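Local coordinates for protein AlyGC mutant - R241A (Glaciecola chathamensis S18K6, PDB 5GKQ) that is a mutant form of a marine bacterial PL6 family alginate lyase, an enzyme that cleaves alginate chains, most probably by beta-elimination, at residues K222-N227 with G244-N249; V638-N643 with N668-N673. All coordinates share one frame; numbering follows the deposited sequence.

Interaction 1: residues K222-N227 with G244-N249; sequences KNSIRN and GNIVEN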
loop_
_atom_site.group_PDB
_atom_site.type_symbol
_atom_site.label_atom_id
_atom_site.label_comp_id
_atom_site.label_asym_id
_atom_site.label_seq_id
_atom_site.Cartn_x
_atom_site.Cartn_y
_atom_site.Cartn_z
ATOM N N LYS A 222 -37.545 11.571 21.345
ATOM C CA LYS A 222 -38.661 12.378 20.859
ATOM C C LYS A 222 -38.361 13.073 19.536
ATOM O O LYS A 222 -38.927 14.122 19.237
ATOM C CB LYS A 222 -39.107 13.395 21.917
ATOM C CG LYS A 222 -39.385 12.763 23.286
ATOM C CD LYS A 222 -40.515 13.449 24.019
ATOM C CE LYS A 222 -40.920 12.675 25.263
ATOM N NZ LYS A 222 -39.960 12.846 26.390
ATOM N N ASN A 223 -37.496 12.491 18.719
ATOM C CA ASN A 223 -37.326 12.975 17.365
ATOM C C ASN A 223 -38.482 12.528 16.491
ATOM O O ASN A 223 -39.274 11.655 16.849
ATOM C CB ASN A 223 -36.035 12.468 16.759
ATOM C CG ASN A 223 -34.853 12.938 17.501
ATOM O OD1 ASN A 223 -34.803 14.085 17.929
ATOM N ND2 ASN A 223 -33.887 12.048 17.701
ATOM N N SER A 224 -38.548 13.122 15.308
ATOM C CA SER A 224 -39.670 12.912 14.410
ATOM C C SER A 224 -39.106 12.721 13.016
ATOM O O SER A 224 -38.579 13.665 12.424
ATOM C CB SER A 224 -40.643 14.077 14.473
ATOM O OG SER A 224 -41.765 13.839 13.664
ATOM N N ILE A 225 -39.186 11.492 12.510
ATOM C CA ILE A 225 -38.672 11.150 11.192
ATOM C C ILE A 225 -39.864 10.788 10.323
ATOM O O ILE A 225 -40.500 9.754 10.538
ATOM C CB ILE A 225 -37.649 10.016 11.272
ATOM C CG1 ILE A 225 -36.463 10.470 12.118
ATOM C CG2 ILE A 225 -37.182 9.643 9.896
ATOM C CD1 ILE A 225 -35.484 9.384 12.486
ATOM N N ARG A 226 -40.192 11.643 9.353
ATOM C CA ARG A 226 -41.439 11.480 8.620
ATOM C C ARG A 226 -41.317 11.963 7.182
ATOM O O ARG A 226 -40.514 12.841 6.868
ATOM C CB ARG A 226 -42.598 12.222 9.299
ATOM C CG ARG A 226 -42.290 13.634 9.713
ATOM C CD ARG A 226 -43.495 14.312 10.307
ATOM N NE ARG A 226 -44.240 15.011 9.275
ATOM C CZ ARG A 226 -45.532 14.844 9.027
ATOM N NH1 ARG A 226 -46.253 14.019 9.766
ATOM N NH2 ARG A 226 -46.112 15.534 8.054
ATOM N N ASN A 227 -42.137 11.377 6.313
ATOM C CA ASN A 227 -42.297 11.824 4.929
ATOM C C ASN A 227 -41.002 11.746 4.127
ATOM O O ASN A 227 -40.828 12.478 3.153
ATOM C CB ASN A 227 -42.874 13.234 4.879
ATOM C CG ASN A 227 -44.240 13.301 5.500
ATOM O OD1 ASN A 227 -44.376 13.265 6.716
ATOM N ND2 ASN A 227 -45.263 13.382 4.676
ATOM N N GLY A 244 -39.407 7.454 22.680
ATOM C CA GLY A 244 -40.404 8.445 22.331
ATOM C C GLY A 244 -40.393 8.952 20.905
ATOM O O GLY A 244 -41.073 9.936 20.615
ATOM N N ASN A 245 -39.663 8.311 20.005
ATOM C CA ASN A 245 -39.541 8.775 18.642
ATOM C C ASN A 245 -40.740 8.345 17.814
ATOM O O ASN A 245 -41.412 7.367 18.117
ATOM C CB ASN A 245 -38.263 8.236 18.034
ATOM C CG ASN A 245 -37.064 8.588 18.856
ATOM O OD1 ASN A 245 -36.603 9.718 18.830
ATOM N ND2 ASN A 245 -36.546 7.626 19.593
ATOM N N ILE A 246 -41.013 9.089 16.750
ATOM C CA ILE A 246 -42.083 8.732 15.828
ATOM C C ILE A 246 -41.516 8.619 14.420
ATOM O O ILE A 246 -40.840 9.534 13.933
ATOM C CB ILE A 246 -43.261 9.718 15.869
ATOM C CG1 ILE A 246 -44.266 9.394 14.771
ATOM C CG2 ILE A 246 -42.777 11.113 15.691
ATOM C CD1 ILE A 246 -45.662 9.982 14.996
ATOM N N VAL A 247 -41.808 7.495 13.765
ATOM C CA VAL A 247 -41.381 7.183 12.409
ATOM C C VAL A 247 -42.648 6.994 11.593
ATOM O O VAL A 247 -43.354 5.996 11.782
ATOM C CB VAL A 247 -40.510 5.924 12.377
ATOM C CG1 VAL A 247 -40.203 5.521 10.976
ATOM C CG2 VAL A 247 -39.247 6.148 13.185
ATOM N N GLU A 248 -42.966 7.958 10.712
ATOM C CA GLU A 248 -44.264 7.949 10.037
ATOM C C GLU A 248 -44.172 8.479 8.613
ATOM O O GLU A 248 -43.257 9.208 8.262
ATOM C CB GLU A 248 -45.323 8.752 10.800
ATOM C CG GLU A 248 -45.014 10.225 10.978
ATOM C CD GLU A 248 -46.187 11.016 11.529
ATOM O OE1 GLU A 248 -46.003 12.199 11.833
ATOM O OE2 GLU A 248 -47.294 10.468 11.659
ATOM N N ASN A 249 -45.143 8.065 7.802
ATOM C CA ASN A 249 -45.321 8.464 6.400
ATOM C C ASN A 249 -44.071 8.275 5.544
ATOM O O ASN A 249 -43.920 8.914 4.511
ATOM C CB ASN A 249 -45.816 9.901 6.302
ATOM C CG ASN A 249 -46.904 10.211 7.304
ATOM O OD1 ASN A 249 -47.738 9.366 7.612
ATOM N ND2 ASN A 249 -46.897 11.425 7.826
#
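Arg226 and Glu248 run side by side on the outer face of two neighbouring parallel strands, 224-226 and 246-248, and join in a salt bridge, with NH1 of Arg226 2.8 Å from OE1 of Glu248. The oxygen lies in the guanidinium plane, at its edge, whereas the nitrogen comes to it from above the carboxylate, the two planes being 70° apart. CG of Arg226 sits between its backbone N and carbonyl carbon (chi1 47°), and a bend at chi3 turns the guanidinium to the acid. NE forms a second salt bridge, to OE2 of Glu202 on strand 200-207, so one arginine links three strands. This face is only partly buried, and Lys222 at the edge is exposed; OG of Ser224 rests against CG2 of Ile246 at 3.5 Å.

The two strands are successive rungs of the right-handed parallel beta-helix expected of this family. Their other face is the packed one: Ile225 and Val247 both point into the core and meet Leu237. Between the two strands the backbones bond regularly, as from Ile225 N to Ile246 O (2.9 Å). At the N-terminal end, where Asn223 and Asn245 are buried, OD1 of Asn245 accepts from N of Asn223 at 2.9 Å; the Asn223 amide is held by Asn218 and Thr199. Asn249 ND2 reaches Asn227 OD1 in a weak bond, the OD1 of Asn249 being taken by ND2 of Asn274.

Interaction 2: residues V638-N643 with N668-N673; sequences VVMNNN and NKMTTN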
loop_
_atom_site.group_PDB
_atom_site.type_symbol
_atom_site.label_atom_id
_atom_site.label_comp_id
_atom_site.label_asym_id
_atom_site.label_seq_id
_atom_site.Cartn_x
_atom_site.Cartn_y
_atom_site.Cartn_z
ATOM N N VAL A 638 -19.164 -14.583 -1.333
ATOM C CA VAL A 638 -18.312 -15.372 -2.207
ATOM C C VAL A 638 -19.159 -16.472 -2.827
ATOM O O VAL A 638 -19.737 -17.294 -2.115
ATOM C CB VAL A 638 -17.103 -15.938 -1.452
ATOM C CG1 VAL A 638 -16.054 -16.416 -2.425
ATOM C CG2 VAL A 638 -16.523 -14.868 -0.535
ATOM N N VAL A 639 -19.232 -16.484 -4.151
ATOM C CA VAL A 639 -20.069 -17.409 -4.899
ATOM C C VAL A 639 -19.227 -18.052 -5.991
ATOM O O VAL A 639 -18.649 -17.352 -6.827
ATOM C CB VAL A 639 -21.287 -16.702 -5.505
ATOM C CG1 VAL A 639 -21.982 -17.615 -6.510
ATOM C CG2 VAL A 639 -22.230 -16.269 -4.402
ATOM N N MET A 640 -19.152 -19.375 -5.990
ATOM C CA MET A 640 -18.369 -20.111 -6.985
ATOM C C MET A 640 -19.186 -21.307 -7.453
ATOM O O MET A 640 -19.489 -22.183 -6.649
ATOM C CB MET A 640 -17.028 -20.545 -6.405
ATOM C CG MET A 640 -16.305 -19.406 -5.724
ATOM S SD MET A 640 -14.536 -19.511 -5.830
ATOM C CE MET A 640 -14.074 -18.005 -5.004
ATOM N N ASN A 641 -19.582 -21.315 -8.729
ATOM C CA ASN A 641 -20.443 -22.342 -9.289
ATOM C C ASN A 641 -19.820 -22.901 -10.550
ATOM O O ASN A 641 -19.331 -22.150 -11.397
ATOM C CB ASN A 641 -21.831 -21.840 -9.677
ATOM C CG ASN A 641 -22.371 -20.814 -8.729
ATOM O OD1 ASN A 641 -22.592 -19.656 -9.112
ATOM N ND2 ASN A 641 -22.618 -21.224 -7.481
ATOM N N ASN A 642 -19.875 -24.220 -10.667
ATOM C CA ASN A 642 -19.604 -24.931 -11.907
ATOM C C ASN A 642 -18.221 -24.645 -12.466
ATOM O O ASN A 642 -18.048 -24.480 -13.671
ATOM C CB ASN A 642 -20.672 -24.638 -12.950
ATOM C CG ASN A 642 -21.227 -25.905 -13.536
ATOM O OD1 ASN A 642 -20.537 -26.934 -13.578
ATOM N ND2 ASN A 642 -22.486 -25.864 -13.956
ATOM N N ASN A 643 -17.225 -24.633 -11.595
ATOM C CA ASN A 643 -15.837 -24.534 -12.013
ATOM C C ASN A 643 -15.140 -25.894 -11.921
ATOM O O ASN A 643 -15.626 -26.840 -11.301
ATOM C CB ASN A 643 -15.090 -23.502 -11.165
ATOM C CG ASN A 643 -15.797 -22.180 -11.113
ATOM O OD1 ASN A 643 -15.991 -21.523 -12.141
ATOM N ND2 ASN A 643 -16.179 -21.767 -9.916
ATOM N N ASN A 668 -21.702 -17.468 1.566
ATOM C CA ASN A 668 -20.823 -18.341 0.796
ATOM C C ASN A 668 -21.661 -19.359 0.039
ATOM O O ASN A 668 -22.568 -19.960 0.612
ATOM C CB ASN A 668 -19.833 -19.053 1.709
ATOM C CG ASN A 668 -19.080 -18.096 2.595
ATOM O OD1 ASN A 668 -18.168 -17.416 2.142
ATOM N ND2 ASN A 668 -19.467 -18.021 3.856
ATOM N N LYS A 669 -21.375 -19.540 -1.247
ATOM C CA LYS A 669 -22.052 -20.552 -2.054
ATOM C C LYS A 669 -21.033 -21.191 -2.997
ATOM O O LYS A 669 -20.718 -20.622 -4.043
ATOM C CB LYS A 669 -23.216 -19.954 -2.829
ATOM C CG LYS A 669 -24.371 -19.529 -1.960
ATOM C CD LYS A 669 -25.498 -18.912 -2.785
ATOM C CE LYS A 669 -26.307 -17.872 -1.993
ATOM N NZ LYS A 669 -27.481 -17.317 -2.744
ATOM N N MET A 670 -20.521 -22.374 -2.629
ATOM C CA MET A 670 -19.731 -23.223 -3.523
ATOM C C MET A 670 -20.615 -24.360 -4.009
ATOM O O MET A 670 -20.895 -25.286 -3.253
ATOM C CB MET A 670 -18.510 -23.798 -2.825
ATOM C CG MET A 670 -17.897 -22.912 -1.807
ATOM S SD MET A 670 -17.471 -21.379 -2.563
ATOM C CE MET A 670 -17.559 -20.314 -1.122
ATOM N N THR A 671 -21.039 -24.317 -5.265
ATOM C CA THR A 671 -21.929 -25.334 -5.787
ATOM C C THR A 671 -21.413 -25.885 -7.107
ATOM O O THR A 671 -20.809 -25.170 -7.915
ATOM C CB THR A 671 -23.340 -24.817 -6.004
ATOM O OG1 THR A 671 -23.347 -23.912 -7.108
ATOM C CG2 THR A 671 -23.842 -24.111 -4.779
ATOM N N THR A 672 -21.727 -27.170 -7.328
ATOM C CA THR A 672 -21.403 -27.972 -8.507
ATOM C C THR A 672 -20.008 -27.710 -9.085
ATOM O O THR A 672 -19.842 -27.609 -10.301
ATOM C CB THR A 672 -22.506 -27.820 -9.578
ATOM O OG1 THR A 672 -21.942 -27.972 -10.881
ATOM C CG2 THR A 672 -23.242 -26.499 -9.521
ATOM N N ASN A 673 -18.988 -27.678 -8.227
ATOM C CA ASN A 673 -17.592 -27.575 -8.636
ATOM C C ASN A 673 -16.860 -28.918 -8.536
ATOM O O ASN A 673 -17.252 -29.817 -7.795
ATOM C CB ASN A 673 -16.843 -26.548 -7.781
ATOM C CG ASN A 673 -17.491 -25.184 -7.790
ATOM O OD1 ASN A 673 -17.406 -24.441 -8.769
ATOM N ND2 ASN A 673 -18.125 -24.837 -6.682
#
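Residues 638-641 and 668-671 pair as parallel strands 4.7 Å apart and 8° from alignment, their backbone bonds running from Lys669 N to Val638 O, Met640 N to Lys669 O (2.8 Å), Thr671 N to Met640 O and Asn642 N to Thr671 O. On the buried face Met640 and Met670 lie alongside each other, CG of Met640 touching SD of Met670 at 3.9 Å. A bend at chi2 (-57°) folds the Met670 chain back, bringing CE to 3.9 Å from Val638 O, and Leu660 of strand 660-663 packs against both methionines. The partly exposed face carries a polar pair: ND2 of Asn641 donates to OG1 of Thr671 at 2.8 Å, with the hydroxyl tilted out of the amide plane.

The strands are successive rungs of a parallel beta-helix; Met640 and Met670 are a like pair stacked in register, as are the buried Asn643 and Asn673 at the turn. Asn673 uses both ends of its amide. ND2 reaches Met640 O at 3.0 Å in a nearly straight bond, from above the carbonyl plane, so that this oxygen holds two donors; OD1 accepts from the backbone N of Asn643 at 2.8 Å. Replacing Asn673 by alanine would probably leave the Asn643 N-H without this acceptor and Met640 O with one donor fewer, the turn less firmly tied to the coil before it. Asn643 repeats the pattern, its amide plane 14° from that of Asn673: its ND2 donates to Ile609 O and its OD1 accepts from Ser612 N.

How the interactions relate
From the N terminus, the chain first closes interaction 1, where 16 residues, including strand 236-241, make up the rest of one coil between the paired segments. Interaction 2 comes much later and closes a coil with 24 intervening residues, among them strands 644-648 and 660-663. The two are in series, neither enclosing nor crossing the other, and lie on opposite sides of the chain's centre, about 44 Å apart between centres. Each ties consecutive rungs of a separate helical stack of strands. Interaction 1 belongs to the stack that binds the glycan, a mannuronate unit of which lies about 12 Å from the side chain of Asn223.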